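Uncharacterized conserved (Bdellovibrio bacteriovorus, PDB 7O21) probably trims cell-wall peptidoglycan as an LD-carboxypeptidase of the YkuD family, an activity tied to the curved shape of this predatory bacterium. Local coordinates at residues Y93-R98 with G169-L174; A113-Y118 with G132-A137. One frame throughout, in Å; residues are numbered along the deposited sequence. Where two conformers were deposited one is given.

Interaction 1. Residues Y93-R98 with G169-L174; sequences YFLQER and GETPIL. With EDO (1,2-ethanediol), chain K.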
ATOM      1  N   TYR A  93       7.456  -9.331  -7.641  1.00 15.31           N
ATOM      2  CA  TYR A  93       6.621  -8.145  -7.500  1.00 14.81           C
ATOM      3  C   TYR A  93       5.313  -8.300  -8.265  1.00 14.59           C
ATOM      4  O   TYR A  93       5.078  -9.278  -8.968  1.00 14.53           O
ATOM      5  CB  TYR A  93       7.377  -6.895  -7.988  1.00 15.73           C
ATOM      6  CG  TYR A  93       8.636  -6.726  -7.187  1.00 16.66           C
ATOM      7  CD1 TYR A  93       8.576  -6.316  -5.860  1.00 17.32           C
ATOM      8  CD2 TYR A  93       9.868  -7.075  -7.715  1.00 18.36           C
ATOM      9  CE1 TYR A  93       9.712  -6.218  -5.101  1.00 16.52           C
ATOM     10  CE2 TYR A  93      11.019  -6.972  -6.954  1.00 16.45           C
ATOM     11  CZ  TYR A  93      10.928  -6.545  -5.650  1.00 17.62           C
ATOM     12  OH  TYR A  93      12.067  -6.460  -4.876  1.00 18.83           O
ATOM     13  N   PHE A  94       4.417  -7.340  -8.068  0.66 15.78           N
ATOM     14  CA  PHE A  94       3.096  -7.269  -8.743  0.66 20.76           C
ATOM     15  C   PHE A  94       2.966  -5.849  -9.315  0.66 16.89           C
ATOM     16  O   PHE A  94       3.441  -4.917  -8.698  0.66 19.16           O
ATOM     17  CB  PHE A  94       1.952  -7.579  -7.758  0.66 20.58           C
ATOM     18  CG  PHE A  94       1.851  -9.017  -7.287  0.66 17.44           C
ATOM     19  CD1 PHE A  94       2.677  -9.515  -6.291  0.66 20.44           C
ATOM     20  CD2 PHE A  94       0.942  -9.897  -7.860  0.66 19.48           C
ATOM     21  CE1 PHE A  94       2.602 -10.847  -5.904  0.66 17.90           C
ATOM     22  CE2 PHE A  94       0.868 -11.222  -7.467  0.66 18.94           C
ATOM     23  CZ  PHE A  94       1.694 -11.685  -6.479  0.66 15.07           C
ATOM     24  N   LEU A  95       2.399  -5.714 -10.501  1.00 16.24           N
ATOM     25  CA  LEU A  95       2.176  -4.407 -11.108  1.00 15.26           C
ATOM     26  C   LEU A  95       0.907  -3.776 -10.547  1.00 16.01           C
ATOM     27  O   LEU A  95      -0.129  -4.442 -10.439  1.00 18.31           O
ATOM     28  CB  LEU A  95       2.077  -4.559 -12.621  1.00 18.00           C
ATOM     29  CG  LEU A  95       3.383  -5.128 -13.199  1.00 17.78           C
ATOM     30  CD1 LEU A  95       3.144  -5.790 -14.541  1.00 22.43           C
ATOM     31  CD2 LEU A  95       4.445  -4.036 -13.286  1.00 18.06           C
ATOM     32  N   GLN A  96       0.999  -2.499 -10.202  0.68 14.83           N
ATOM     33  CA  GLN A  96      -0.098  -1.830  -9.465  0.68 16.24           C
ATOM     34  C   GLN A  96      -0.875  -0.786 -10.269  0.68 15.86           C
ATOM     35  O   GLN A  96      -2.072  -0.838 -10.207  0.68 15.49           O
ATOM     36  CB  GLN A  96       0.494  -1.185  -8.213  0.68 16.32           C
ATOM     37  CG  GLN A  96       1.124  -2.165  -7.238  0.68 17.59           C
ATOM     38  CD  GLN A  96       1.393  -1.550  -5.888  0.68 27.29           C
ATOM     39  OE1 GLN A  96       2.112  -0.573  -5.761  0.68 33.87           O
ATOM     40  NE2 GLN A  96       0.779  -2.099  -4.856  0.68 34.22           N
ATOM     41  N   GLU A  97      -0.210   0.230 -10.807  1.00 15.42           N
ATOM     42  CA  GLU A  97      -0.901   1.317 -11.484  1.00 18.33           C
ATOM     43  C   GLU A  97      -0.296   1.548 -12.856  1.00 17.98           C
ATOM     44  O   GLU A  97       0.885   1.284 -13.087  1.00 16.48           O
ATOM     45  CB  GLU A  97      -0.753   2.634 -10.707  1.00 19.78           C
ATOM     46  CG  GLU A  97      -1.347   2.634  -9.308  1.00 26.88           C
ATOM     47  CD  GLU A  97      -1.053   3.928  -8.560  1.00 31.17           C
ATOM     48  OE1 GLU A  97      -1.004   4.998  -9.200  1.00 43.91           O
ATOM     49  OE2 GLU A  97      -0.846   3.866  -7.331  1.00 43.50           O
ATOM     50  N   ARG A  98      -1.118   2.066 -13.759  1.00 17.60           N
ATOM     51  CA  ARG A  98      -0.705   2.429 -15.105  1.00 18.54           C
ATOM     52  C   ARG A  98      -0.671   3.950 -15.209  1.00 18.09           C
ATOM     53  O   ARG A  98      -1.625   4.631 -14.812  1.00 19.31           O
ATOM     54  CB  ARG A  98      -1.688   1.836 -16.115  1.00 20.44           C
ATOM     55  CG  ARG A  98      -1.446   2.193 -17.575  1.00 22.91           C
ATOM     56  CD  ARG A  98      -2.547   1.583 -18.441  1.00 29.87           C
ATOM     57  NE  ARG A  98      -2.611   2.200 -19.764  1.00 43.98           N
ATOM     58  CZ  ARG A  98      -2.941   1.550 -20.876  1.00 46.98           C
ATOM     59  NH1 ARG A  98      -3.240   0.258 -20.829  1.00 44.87           N
ATOM     60  NH2 ARG A  98      -2.976   2.191 -22.038  1.00 39.62           N
ATOM     61  N   GLY A 169      -2.914  -4.479 -10.252  1.00 17.54           N
ATOM     62  CA  GLY A 169      -3.088  -5.078  -8.956  1.00 19.71           C
ATOM     63  C   GLY A 169      -2.876  -6.573  -8.907  1.00 18.89           C
ATOM     64  O   GLY A 169      -2.851  -7.140  -7.803  1.00 20.71           O
ATOM     65  N   GLU A 170      -2.704  -7.228 -10.049  1.00 16.79           N
ATOM     66  CA  GLU A 170      -2.684  -8.689 -10.070  1.00 16.99           C
ATOM     67  C   GLU A 170      -1.500  -9.296 -10.814  1.00 16.71           C
ATOM     68  O   GLU A 170      -0.964 -10.312 -10.371  1.00 21.51           O
ATOM     69  CB  GLU A 170      -3.992  -9.233 -10.661  1.00 16.79           C
ATOM     70  CG  GLU A 170      -5.253  -8.749  -9.947  1.00 17.77           C
ATOM     71  CD  GLU A 170      -5.348  -9.208  -8.514  1.00 26.56           C
ATOM     72  OE1 GLU A 170      -4.699 -10.210  -8.148  1.00 21.07           O
ATOM     73  OE2 GLU A 170      -6.102  -8.560  -7.750  1.00 31.37           O
ATOM     74  N   THR A 171      -1.085  -8.722 -11.930  1.00 14.13           N
ATOM     75  CA  THR A 171      -0.062  -9.400 -12.742  1.00 13.83           C
ATOM     76  C   THR A 171       1.309  -9.360 -12.066  1.00 14.45           C
ATOM     77  O   THR A 171       1.840  -8.267 -11.821  1.00 14.53           O
ATOM     78  CB  THR A 171       0.011  -8.784 -14.142  1.00 14.59           C
ATOM     79  OG1 THR A 171      -1.236  -9.015 -14.808  1.00 16.21           O
ATOM     80  CG2 THR A 171       1.145  -9.427 -14.965  1.00 15.16           C
ATOM     81  N   PRO A 172       1.939 -10.504 -11.809  1.00 13.13           N
ATOM     82  CA  PRO A 172       3.307 -10.491 -11.272  1.00 15.51           C
ATOM     83  C   PRO A 172       4.314 -10.005 -12.296  1.00 16.64           C
ATOM     84  O   PRO A 172       4.183 -10.250 -13.498  1.00 16.83           O
ATOM     85  CB  PRO A 172       3.585 -11.968 -10.955  1.00 17.94           C
ATOM     86  CG  PRO A 172       2.241 -12.620 -10.867  1.00 16.78           C
ATOM     87  CD  PRO A 172       1.360 -11.860 -11.835  1.00 13.79           C
ATOM     88  N   ILE A 173       5.347  -9.337 -11.797  1.00 14.37           N
ATOM     89  CA  ILE A 173       6.574  -9.118 -12.550  1.00 13.88           C
ATOM     90  C   ILE A 173       7.718  -9.666 -11.712  1.00 14.61           C
ATOM     91  O   ILE A 173       7.900  -9.272 -10.551  1.00 15.27           O
ATOM     92  CB  ILE A 173       6.769  -7.647 -12.961  1.00 13.53           C
ATOM     93  CG1 ILE A 173       8.035  -7.504 -13.789  1.00 15.16           C
ATOM     94  CG2 ILE A 173       6.756  -6.695 -11.737  1.00 17.64           C
ATOM     95  CD1 ILE A 173       8.119  -6.183 -14.547  1.00 17.98           C
ATOM     96  N   LEU A 174       8.437 -10.633 -12.268  1.00 13.54           N
ATOM     97  CA  LEU A 174       9.552 -11.290 -11.599  1.00 13.99           C
ATOM     98  C   LEU A 174      10.821 -10.697 -12.185  1.00 17.29           C
ATOM     99  O   LEU A 174      11.048 -10.796 -13.395  1.00 16.71           O
ATOM    100  CB  LEU A 174       9.517 -12.791 -11.863  1.00 14.40           C
ATOM    101  CG  LEU A 174       8.239 -13.530 -11.454  1.00 20.36           C
ATOM    102  CD1 LEU A 174       8.373 -15.041 -11.704  1.00 18.89           C
ATOM    103  CD2 LEU A 174       7.862 -13.235 -10.013  1.00 25.69           C
TER
HETATM  104  C1  EDO K 409      -9.775 -10.017  -4.834  0.68 35.07           C
HETATM  105  O1  EDO K 409     -10.707  -9.784  -5.896  0.68 42.11           O
HETATM  106  C2  EDO K 409      -8.395 -10.227  -5.442  0.68 34.40           C
HETATM  107  O2  EDO K 409      -8.002  -9.037  -6.138  0.68 39.81           O
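Ile173 puts its CG2 methyl into the notch between two side chains of the facing strand, 3.8 Å from Tyr93 CB and also within van der Waals range of Leu95 CD2. Leu95 meets Ile173 at about a right angle, and its two methyls part, CD2 toward Ile173 CG2 and CD1 more loosely toward Thr171 CG2, while Ile44 of strand 42-47 and Phe114 and Thr116 of strand 113-116 pack around it. Tyr93 has CG anti to its carbonyl carbon (chi1 -59°), and beyond that the phenol leads away to a hydrogen bond with Asp123.

On the other face Phe94 and Pro172 meet. In one of its two conformers Phe94 has CE2 3.9 Å from Pro172 CG, the two side chains crossing obliquely, and the ring turns its edge to Glu170 O, which sits near the ring plane 3.2 Å from Phe94 CD2.

Main-chain bonds hold the two antiparallel strands together and run on into the loop before strand 172-174. Tyr93 and Ile173 form a hydrogen-bonded pair, Tyr93 N to Ile173 O at 2.9 Å and Ile173 N back to Tyr93 O. In the loop, Thr171 O takes a nearly straight bond (170°) from Leu95 N, and Gly169 N reaches Leu95 O at 2.8 Å. Gly169 has phi 83°, a backbone shape in which a CB would jam against the preceding carbonyl oxygen.

Glu170 points away from the strand, and its OE2 takes a hydrogen bond from an ethanediol probably left from crystallisation. The chemistry is therefore split: backbone bonds set the register, aliphatic groups fill the buried side toward Ile44, and the carboxylate stays outside the pairing, where OE1 makes a long, weak ion pair with Lys264.

Interaction 2. Residues A113-Y118 with G132-A137; sequences AFTTNY and GIWLHA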
ATOM      1  N   ALA A 113       4.038   3.721 -18.169  1.00 15.83           N
ATOM      2  CA  ALA A 113       4.763   3.129 -17.054  1.00 15.59           C
ATOM      3  C   ALA A 113       3.784   2.336 -16.216  1.00 16.71           C
ATOM      4  O   ALA A 113       2.616   2.706 -16.087  1.00 17.62           O
ATOM      5  CB  ALA A 113       5.432   4.172 -16.149  1.00 16.78           C
ATOM      6  N   PHE A 114       4.275   1.250 -15.631  1.00 14.55           N
ATOM      7  CA  PHE A 114       3.516   0.477 -14.662  1.00 13.72           C
ATOM      8  C   PHE A 114       4.303   0.450 -13.365  1.00 14.74           C
ATOM      9  O   PHE A 114       5.491   0.119 -13.367  1.00 16.43           O
ATOM     10  CB  PHE A 114       3.292  -0.946 -15.164  1.00 15.36           C
ATOM     11  CG  PHE A 114       2.398  -1.019 -16.359  1.00 16.82           C
ATOM     12  CD1 PHE A 114       2.932  -0.940 -17.642  1.00 17.47           C
ATOM     13  CD2 PHE A 114       1.019  -1.148 -16.210  1.00 17.77           C
ATOM     14  CE1 PHE A 114       2.113  -0.991 -18.751  1.00 19.52           C
ATOM     15  CE2 PHE A 114       0.191  -1.195 -17.327  1.00 18.57           C
ATOM     16  CZ  PHE A 114       0.743  -1.116 -18.599  1.00 19.66           C
ATOM     17  N   THR A 115       3.647   0.828 -12.268  1.00 15.08           N
ATOM     18  CA  THR A 115       4.329   0.815 -10.987  1.00 15.65           C
ATOM     19  C   THR A 115       4.306  -0.594 -10.411  1.00 16.38           C
ATOM     20  O   THR A 115       3.501  -1.441 -10.812  1.00 15.05           O
ATOM     21  CB  THR A 115       3.636   1.774 -10.020  1.00 17.02           C
ATOM     22  OG1 THR A 115       2.325   1.265  -9.713  1.00 16.58           O
ATOM     23  CG2 THR A 115       3.508   3.173 -10.643  1.00 18.51           C
ATOM     24  N   THR A 116       5.176  -0.824  -9.439  1.00 17.06           N
ATOM     25  CA  THR A 116       5.217  -2.098  -8.729  1.00 17.67           C
ATOM     26  C   THR A 116       4.927  -1.894  -7.244  1.00 17.29           C
ATOM     27  O   THR A 116       4.742  -0.767  -6.755  1.00 18.48           O
ATOM     28  CB  THR A 116       6.581  -2.780  -8.877  1.00 17.56           C
ATOM     29  OG1 THR A 116       7.565  -2.071  -8.103  1.00 16.41           O
ATOM     30  CG2 THR A 116       7.019  -2.887 -10.353  1.00 18.83           C
ATOM     31  N   ASN A 117       4.888  -3.009  -6.516  1.00 16.07           N
ATOM     32  CA  ASN A 117       4.779  -2.979  -5.065  1.00 17.16           C
ATOM     33  C   ASN A 117       6.139  -2.983  -4.380  1.00 18.92           C
ATOM     34  O   ASN A 117       6.205  -3.241  -3.174  1.00 19.47           O
ATOM     35  CB  ASN A 117       3.904  -4.133  -4.559  1.00 17.44           C
ATOM     36  CG  ASN A 117       4.528  -5.496  -4.820  1.00 16.76           C
ATOM     37  OD1 ASN A 117       5.130  -5.715  -5.847  1.00 17.46           O
ATOM     38  ND2 ASN A 117       4.403  -6.409  -3.849  1.00 20.02           N
ATOM     39  N   TYR A 118       7.225  -2.721  -5.102  1.00 17.73           N
ATOM     40  CA  TYR A 118       8.515  -2.608  -4.437  1.00 16.99           C
ATOM     41  C   TYR A 118       8.490  -1.426  -3.473  1.00 21.85           C
ATOM     42  O   TYR A 118       8.041  -0.336  -3.843  1.00 23.58           O
ATOM     43  CB  TYR A 118       9.652  -2.392  -5.442  1.00 19.43           C
ATOM     44  CG  TYR A 118      10.977  -2.156  -4.746  1.00 17.92           C
ATOM     45  CD1 TYR A 118      11.798  -3.222  -4.412  1.00 20.24           C
ATOM     46  CD2 TYR A 118      11.389  -0.874  -4.390  1.00 19.46           C
ATOM     47  CE1 TYR A 118      13.003  -3.024  -3.750  1.00 21.68           C
ATOM     48  CE2 TYR A 118      12.590  -0.669  -3.733  1.00 26.38           C
ATOM     49  CZ  TYR A 118      13.390  -1.748  -3.421  1.00 24.05           C
ATOM     50  OH  TYR A 118      14.589  -1.570  -2.763  1.00 28.69           O
ATOM     51  N   GLY A 132      12.284   3.472  -6.116  1.00 45.90           N
ATOM     52  CA  GLY A 132      11.184   2.655  -6.597  1.00 43.32           C
ATOM     53  C   GLY A 132      11.515   1.918  -7.882  1.00 32.32           C
ATOM     54  O   GLY A 132      12.462   2.239  -8.606  1.00 35.23           O
ATOM     55  N   ILE A 133      10.704   0.900  -8.167  1.00 20.87           N
ATOM     56  CA  ILE A 133      10.852   0.085  -9.368  1.00 20.91           C
ATOM     57  C   ILE A 133       9.572   0.212 -10.172  1.00 17.29           C
ATOM     58  O   ILE A 133       8.485  -0.105  -9.669  1.00 17.11           O
ATOM     59  CB  ILE A 133      11.115  -1.392  -9.036  1.00 21.72           C
ATOM     60  CG1 ILE A 133      12.370  -1.539  -8.178  1.00 25.36           C
ATOM     61  CG2 ILE A 133      11.240  -2.217 -10.307  1.00 22.43           C
ATOM     62  CD1 ILE A 133      12.745  -2.980  -7.914  1.00 36.18           C
ATOM     63  N   TRP A 134       9.711   0.630 -11.432  1.00 16.48           N
ATOM     64  CA  TRP A 134       8.635   0.652 -12.406  1.00 14.42           C
ATOM     65  C   TRP A 134       9.071  -0.156 -13.619  1.00 13.89           C
ATOM     66  O   TRP A 134      10.266  -0.336 -13.876  1.00 16.64           O
ATOM     67  CB  TRP A 134       8.380   2.077 -12.920  1.00 17.96           C
ATOM     68  CG  TRP A 134       7.732   3.043 -11.966  1.00 16.90           C
ATOM     69  CD1 TRP A 134       7.391   2.825 -10.666  1.00 16.91           C
ATOM     70  CD2 TRP A 134       7.341   4.385 -12.269  1.00 16.67           C
ATOM     71  NE1 TRP A 134       6.819   3.962 -10.130  1.00 16.52           N
ATOM     72  CE2 TRP A 134       6.772   4.932 -11.101  1.00 17.59           C
ATOM     73  CE3 TRP A 134       7.422   5.182 -13.419  1.00 17.23           C
ATOM     74  CZ2 TRP A 134       6.272   6.236 -11.050  1.00 19.81           C
ATOM     75  CZ3 TRP A 134       6.934   6.475 -13.368  1.00 18.37           C
ATOM     76  CH2 TRP A 134       6.359   6.989 -12.194  1.00 18.59           C
ATOM     77  N   LEU A 135       8.081  -0.602 -14.391  1.00 16.26           N
ATOM     78  CA  LEU A 135       8.290  -1.091 -15.750  1.00 13.71           C
ATOM     79  C   LEU A 135       7.840   0.025 -16.689  1.00 15.59           C
ATOM     80  O   LEU A 135       6.693   0.474 -16.604  1.00 15.95           O
ATOM     81  CB  LEU A 135       7.443  -2.343 -15.982  1.00 15.06           C
ATOM     82  CG  LEU A 135       7.233  -2.759 -17.442  1.00 14.06           C
ATOM     83  CD1 LEU A 135       8.512  -3.294 -18.124  1.00 16.92           C
ATOM     84  CD2 LEU A 135       6.132  -3.804 -17.490  1.00 16.56           C
ATOM     85  N   HIS A 136       8.745   0.531 -17.523  1.00 14.81           N
ATOM     86  CA  HIS A 136       8.365   1.675 -18.346  1.00 16.56           C
ATOM     87  C   HIS A 136       9.134   1.666 -19.656  1.00 14.03           C
ATOM     88  O   HIS A 136       9.914   0.760 -19.935  1.00 14.21           O
ATOM     89  CB  HIS A 136       8.517   3.005 -17.590  1.00 17.15           C
ATOM     90  CG  HIS A 136       9.926   3.359 -17.229  1.00 15.40           C
ATOM     91  ND1 HIS A 136      10.830   3.860 -18.148  1.00 16.70           N
ATOM     92  CD2 HIS A 136      10.575   3.333 -16.039  1.00 17.51           C
ATOM     93  CE1 HIS A 136      11.977   4.110 -17.537  1.00 16.61           C
ATOM     94  NE2 HIS A 136      11.847   3.798 -16.257  1.00 17.57           N
ATOM     95  N   ALA A 137       8.873   2.674 -20.484  1.00 15.05           N
ATOM     96  CA  ALA A 137       9.545   2.799 -21.764  1.00 16.88           C
ATOM     97  C   ALA A 137      10.455   4.028 -21.746  1.00 15.39           C
ATOM     98  O   ALA A 137      10.815   4.537 -20.671  1.00 16.57           O
ATOM     99  CB  ALA A 137       8.510   2.803 -22.889  1.00 16.10           C
TER
HETATM  100  O   HOH W   1       6.292   1.448  -7.648  1.00 18.75           O
HETATM  101  O   HOH W   2       8.503   0.936  -6.270  1.00 23.10           O
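Thr116 has OG1 between its own backbone N and carbonyl carbon (chi1 72°), which brings the hydroxyl to Ile133 O across the strands, and Tyr118 has CG anti to its backbone N (chi1 175°), which carries CG to within 3.7 Å of Ile133 CD1. Thr116 OG1 donates to Ile133 O at 2.7 Å and accepts from Tyr118 N at 3.1 Å, closing an ST turn. Ile133 O also receives two weak bonds, from Thr116 N and from a water that also donates to Thr116 O. A second water bridges Tyr118 O and Ile133 N.

Ile133 lays CD1 over one face of the Tyr118 ring, a CH-pi contact 4.0 Å from the ring centroid, the two side chains crossing at about a right angle. The Tyr118 hydroxyl bonds to Gly130 N. A second CH-pi contact puts Thr115 CG2 over the five-membered ring of Trp134, 3.4 Å from NE1, while Ala113 CB touches the indole at CE3, 3.5 Å away. Ala113 CB also meets His136 CB, on the sheet face shared by Ala113, Thr115, Trp134 and His136.

Between these groups Phe114 and Leu135 form the antiparallel hydrogen-bonded pair, Phe114 N to Leu135 O at 2.7 Å and 168°, with a return bond from Leu135 N. Their side chains turn to the other face, where helix 156-163 packs.

His136 is the predicted proton donor/acceptor, close to the predicted nucleophile Cys151. Its ND1 donates to Ala137 O at 2.6 Å, within the imidazole plane; this helps to fix the ring's rotation, with Tyr109 packed edge-to-face against it, and is consistent with a histidine oriented by a backbone carbonyl.

In the fold
The centres of interactions 1 and 2 lie 8 Å apart in one mixed sheet of the L,D-transpeptidase catalytic domain. Strand 134-136 pairs with 113-116, which pairs with 91-99, which pairs with 172-176, so the two contacts are the outer steps of a four-strand run, separated by the 91-99/113-116 pairing. That middle step joins them through Gln96 N to Thr115 O and Phe94 N to Asn117 OD1, probable hydrogen bonds. Along the chain the order is 93-98, 113-118, 132-137, 169-174: interaction 1 brackets interaction 2. Predicted catalytic His136 thus sits at one end of this four-strand run, with strand 152-153, following predicted nucleophile Cys151, next beyond it.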